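Local coordinates for putative YfrE protein (Vibrio parahaemolyticus RIMD 2210633, PDB 3BEE) that is of unknown function but, with TPR repeats of the CcmH/CycH family, probably takes part in cytochrome c-type biogenesis, at residues A50-H53 with F54-R58; S85-K88 with A89-L92. All coordinates share one frame; numbering follows the deposited sequence.

Contact 1: A50-H53 with F54-R58. With EDO (1,2-ethanediol), chain D.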
loop_
_atom_site.group_PDB
_atom_site.type_symbol
_atom_site.label_atom_id
_atom_site.label_comp_id
_atom_site.label_asym_id
_atom_site.label_seq_id
_atom_site.Cartn_x
_atom_site.Cartn_y
_atom_site.Cartn_z
ATOM N N ALA A 50 -0.776 -2.154 -2.801
ATOM C CA ALA A 50 -1.633 -1.922 -4.001
ATOM C C ALA A 50 -0.808 -1.548 -5.216
ATOM O O ALA A 50 -1.069 -2.031 -6.300
ATOM C CB ALA A 50 -2.665 -0.807 -3.743
ATOM N N ASN A 51 0.149 -0.635 -5.037
ATOM C CA ASN A 51 0.976 -0.166 -6.129
ATOM C C ASN A 51 1.792 -1.311 -6.653
ATOM O O ASN A 51 1.927 -1.447 -7.845
ATOM C CB ASN A 51 1.926 0.969 -5.669
ATOM C CG ASN A 51 1.198 2.287 -5.468
ATOM O OD1 ASN A 51 0.043 2.415 -5.851
ATOM N ND2 ASN A 51 1.882 3.284 -4.879
ATOM N N ASP A 52 2.347 -2.130 -5.758
ATOM C CA ASP A 52 3.107 -3.298 -6.184
ATOM C C ASP A 52 2.268 -4.286 -7.029
ATOM O O ASP A 52 2.735 -4.794 -8.054
ATOM C CB ASP A 52 3.715 -4.034 -4.979
ATOM C CG ASP A 52 4.423 -5.323 -5.389
ATOM O OD1 ASP A 52 5.407 -5.227 -6.143
ATOM O OD2 ASP A 52 4.001 -6.433 -4.963
ATOM N N HIS A 53 1.050 -4.589 -6.575
ATOM C CA HIS A 53 0.096 -5.341 -7.397
ATOM C C HIS A 53 -0.072 -4.677 -8.781
ATOM O O HIS A 53 0.053 -5.323 -9.814
ATOM C CB HIS A 53 -1.255 -5.425 -6.672
ATOM C CG HIS A 53 -1.273 -6.393 -5.527
ATOM N ND1 HIS A 53 -0.763 -7.675 -5.625
ATOM C CD2 HIS A 53 -1.770 -6.282 -4.268
ATOM C CE1 HIS A 53 -0.947 -8.312 -4.472
ATOM N NE2 HIS A 53 -1.547 -7.484 -3.634
ATOM N N PHE A 54 -0.332 -3.373 -8.794
ATOM C CA PHE A 54 -0.625 -2.676 -10.041
ATOM C C PHE A 54 0.542 -2.806 -11.044
ATOM O O PHE A 54 0.335 -3.157 -12.209
ATOM C CB PHE A 54 -0.936 -1.206 -9.748
ATOM C CG PHE A 54 -1.365 -0.416 -10.961
ATOM C CD1 PHE A 54 -2.715 -0.279 -11.275
ATOM C CD2 PHE A 54 -0.410 0.205 -11.778
ATOM C CE1 PHE A 54 -3.135 0.460 -12.419
ATOM C CE2 PHE A 54 -0.820 0.960 -12.929
ATOM C CZ PHE A 54 -2.184 1.081 -13.224
ATOM N N ILE A 55 1.743 -2.472 -10.569
ATOM C CA ILE A 55 3.007 -2.574 -11.304
ATOM C C ILE A 55 3.189 -3.994 -11.867
ATOM O O ILE A 55 3.741 -4.187 -12.967
ATOM C CB ILE A 55 4.188 -2.265 -10.295
ATOM C CG1 ILE A 55 4.245 -0.771 -9.978
ATOM C CG2 ILE A 55 5.550 -2.783 -10.789
ATOM C CD1 ILE A 55 5.245 -0.435 -8.815
ATOM N N SER A 56 2.731 -4.983 -11.092
ATOM C CA SER A 56 2.864 -6.373 -11.445
ATOM C C SER A 56 1.700 -6.838 -12.335
ATOM O O SER A 56 1.616 -8.014 -12.642
ATOM C CB SER A 56 2.924 -7.209 -10.154
ATOM O OG SER A 56 4.014 -6.769 -9.346
ATOM N N PHE A 57 0.808 -5.912 -12.718
ATOM C CA PHE A 57 -0.341 -6.198 -13.596
ATOM C C PHE A 57 -1.392 -7.102 -12.898
ATOM O O PHE A 57 -2.236 -7.709 -13.550
ATOM C CB PHE A 57 0.133 -6.777 -14.957
ATOM C CG PHE A 57 0.655 -5.730 -15.941
ATOM C CD1 PHE A 57 1.298 -4.573 -15.505
ATOM C CD2 PHE A 57 0.496 -5.912 -17.307
ATOM C CE1 PHE A 57 1.761 -3.603 -16.411
ATOM C CE2 PHE A 57 0.976 -4.953 -18.238
ATOM C CZ PHE A 57 1.605 -3.804 -17.783
ATOM N N ARG A 58 -1.321 -7.195 -11.566
ATOM C CA ARG A 58 -2.349 -7.870 -10.781
ATOM C C ARG A 58 -3.405 -6.835 -10.433
ATOM O O ARG A 58 -3.484 -6.368 -9.298
ATOM C CB ARG A 58 -1.765 -8.536 -9.522
ATOM C CG ARG A 58 -0.757 -9.655 -9.841
ATOM C CD ARG A 58 -0.280 -10.371 -8.609
ATOM N NE ARG A 58 0.321 -9.457 -7.642
ATOM C CZ ARG A 58 1.632 -9.272 -7.494
ATOM N NH1 ARG A 58 2.496 -9.933 -8.260
ATOM N NH2 ARG A 58 2.082 -8.430 -6.573
HETATM C C1 EDO D . -0.519 3.622 -9.498
HETATM O O1 EDO D . -0.011 2.718 -8.491
HETATM C C2 EDO D . -2.033 3.766 -9.397
HETATM O O2 EDO D . -2.551 4.082 -10.694
HETATM O O HOH W 1 4.972 -8.809 -5.585
#
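This local contact is the C-terminal end of helix 43-55 in a TPR-like array of helices, where a Schellman motif stops the helix and Arg58 folds back onto His53 and Asp52. Phe57 leaves helical geometry with a positive phi of 68°; the backbone N of Phe57 bonds to the O of Phe54, and the N of Arg58 returns to the O of His53 at 2.9 Å. Just before it, the O of Asp52 is gripped twice by Ser56, by its N at 3.0 Å and by its OG at 2.7 Å, the two donors arriving from opposite faces of the carbonyl plane. The hydroxyl gets there because it lies beside its own backbone N (chi1 -58°). Beyond the turn, the Arg58 chain bends at chi3 and presents its guanidinium edge-on to both partners. Asp52 OD2 receives NH2 of Arg58 in a salt bridge whose hydrogen bond is weak at 3.2 Å, with a water linking the same two atoms, while the other carboxylate oxygen, OD1, bonds to Tyr17 OH of helix 6-18. Elsewhere on the helix, Asn51 OD1 accepts a bond from a 1,2-ethanediol that probably came from the crystallisation liquor. NE of Arg58 donates to ND1 of His53 at 2.9 Å, lying in the imidazole plane although the ring and guanidinium stand perpendicular.

Contact 2: S85-K88 with A89-L92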
loop_
_atom_site.group_PDB
_atom_site.type_symbol
_atom_site.label_atom_id
_atom_site.label_comp_id
_atom_site.label_asym_id
_atom_site.label_seq_id
_atom_site.Cartn_x
_atom_site.Cartn_y
_atom_site.Cartn_z
ATOM N N SER A 85 -7.186 5.520 -8.994
ATOM C CA SER A 85 -6.353 4.328 -9.146
ATOM C C SER A 85 -7.193 3.075 -9.426
ATOM O O SER A 85 -6.841 2.275 -10.317
ATOM C CB SER A 85 -5.478 4.105 -7.916
ATOM O OG SER A 85 -4.589 5.203 -7.742
ATOM N N ILE A 86 -8.273 2.905 -8.654
ATOM C CA ILE A 86 -9.192 1.777 -8.820
ATOM C C ILE A 86 -9.742 1.817 -10.228
ATOM O O ILE A 86 -9.800 0.785 -10.927
ATOM C CB ILE A 86 -10.365 1.829 -7.802
ATOM C CG1 ILE A 86 -9.884 1.395 -6.410
ATOM C CG2 ILE A 86 -11.596 0.979 -8.283
ATOM C CD1 ILE A 86 -10.857 1.700 -5.304
ATOM N N ASN A 87 -10.158 3.006 -10.648
ATOM C CA ASN A 87 -10.729 3.135 -11.969
ATOM C C ASN A 87 -9.782 2.819 -13.134
ATOM O O ASN A 87 -10.190 2.173 -14.088
ATOM C CB ASN A 87 -11.372 4.496 -12.157
ATOM C CG ASN A 87 -12.834 4.380 -12.404
ATOM O OD1 ASN A 87 -13.317 4.714 -13.502
ATOM N ND2 ASN A 87 -13.564 3.837 -11.418
ATOM N N LYS A 88 -8.542 3.293 -13.054
ATOM C CA LYS A 88 -7.505 2.930 -14.009
ATOM C C LYS A 88 -7.330 1.385 -14.060
ATOM O O LYS A 88 -7.382 0.790 -15.126
ATOM C CB LYS A 88 -6.180 3.641 -13.630
ATOM C CG LYS A 88 -5.136 3.740 -14.733
ATOM C CD LYS A 88 -3.948 4.654 -14.262
ATOM C CE LYS A 88 -2.882 4.900 -15.345
ATOM N NZ LYS A 88 -3.158 5.955 -16.411
ATOM N N ALA A 89 -7.102 0.769 -12.898
ATOM C CA ALA A 89 -6.927 -0.693 -12.767
ATOM C C ALA A 89 -8.076 -1.483 -13.404
ATOM O O ALA A 89 -7.860 -2.415 -14.182
ATOM C CB ALA A 89 -6.763 -1.070 -11.315
ATOM N N LYS A 90 -9.292 -1.066 -13.086
ATOM C CA LYS A 90 -10.525 -1.667 -13.592
ATOM C C LYS A 90 -10.533 -1.646 -15.122
ATOM O O LYS A 90 -10.898 -2.623 -15.748
ATOM C CB LYS A 90 -11.702 -0.868 -13.021
ATOM C CG LYS A 90 -13.068 -1.283 -13.429
ATOM C CD LYS A 90 -14.109 -0.628 -12.497
ATOM C CE LYS A 90 -14.580 0.735 -13.014
ATOM N NZ LYS A 90 -15.548 1.364 -12.054
ATOM N N LYS A 91 -10.099 -0.534 -15.713
ATOM C CA LYS A 91 -10.056 -0.379 -17.163
ATOM C C LYS A 91 -8.945 -1.202 -17.818
ATOM O O LYS A 91 -8.972 -1.410 -19.005
ATOM C CB LYS A 91 -9.868 1.091 -17.525
ATOM C CG LYS A 91 -11.113 1.983 -17.362
ATOM C CD LYS A 91 -10.676 3.432 -17.616
ATOM C CE LYS A 91 -11.686 4.476 -17.173
ATOM N NZ LYS A 91 -11.040 5.826 -17.339
ATOM N N LEU A 92 -7.972 -1.668 -17.039
ATOM C CA LEU A 92 -6.863 -2.428 -17.592
ATOM C C LEU A 92 -7.081 -3.926 -17.455
ATOM O O LEU A 92 -6.294 -4.717 -17.977
ATOM C CB LEU A 92 -5.531 -2.023 -16.930
ATOM C CG LEU A 92 -5.060 -0.612 -17.301
ATOM C CD1 LEU A 92 -3.886 -0.238 -16.448
ATOM C CD2 LEU A 92 -4.784 -0.475 -18.835
#
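Lys90 runs its end beside the amide of Asn87, one turn earlier on helix 79-92, the last helix of the TPR-type array, the two side chains pointing the same way. The lysine leaves the backbone extended and then bends at chi3 (90°), which brings CE and NZ up to the amide: NZ of Lys90 ends 4.1 Å from CG of Asn87. Lys91 passes the same asparagine differently, as an extended chain that crosses it at an angle. Its aliphatic part lies near the backbone carbonyl of Asn87, with CG of Lys91 3.4 Å from O of Asn87.

Beneath these side chains the i to i+4 bonds weaken along the two turns. N of Ala89 meets O of Ser85 at 3.0 Å and almost straight (174°), and N of Lys90 reaches O of Ile86 at 2.9 Å. The next bond, from N of Lys91 to O of Asn87, lengthens to 3.2 Å. N of Leu92 makes only a weak bond to O of Lys88, bent to 120°, so the bonds lengthen and bend toward the C-terminal end. CG of Leu92 comes within 3.5 Å of O of Lys88, the acceptor of that weak bond.

The surface bearing Lys90 and Lys91 is exposed; Lys88 is exposed too, yet still packs on Phe54. Ser85 and Ile86 rest on Trp66 and Ala89 on Ile63, all against helix 59-70, while Lys88, Ala89 and Leu92 meet Phe54 of helix 43-55.

From the N terminus, contact 1 comes first, at the end of helix 43-55 and the turn after it; helix 59-70 follows, and contact 2 occupies the final turns of helix 79-92. Each joins two adjoining segments, so neither encloses a long loop, and the two run in series without nesting or crossing. In space the centres of contact 1 and contact 2 are about 11 Å apart. Phe54 makes the junction: CZ of Phe54 lies 3.9 Å from CD1 of Leu92, and its CE1 is 4.0 Å from CA of Ala89. The packing thus ties the end of helix 43-55 to the C-terminal helix, and Trp66 of helix 59-70 touches residues of both contacts.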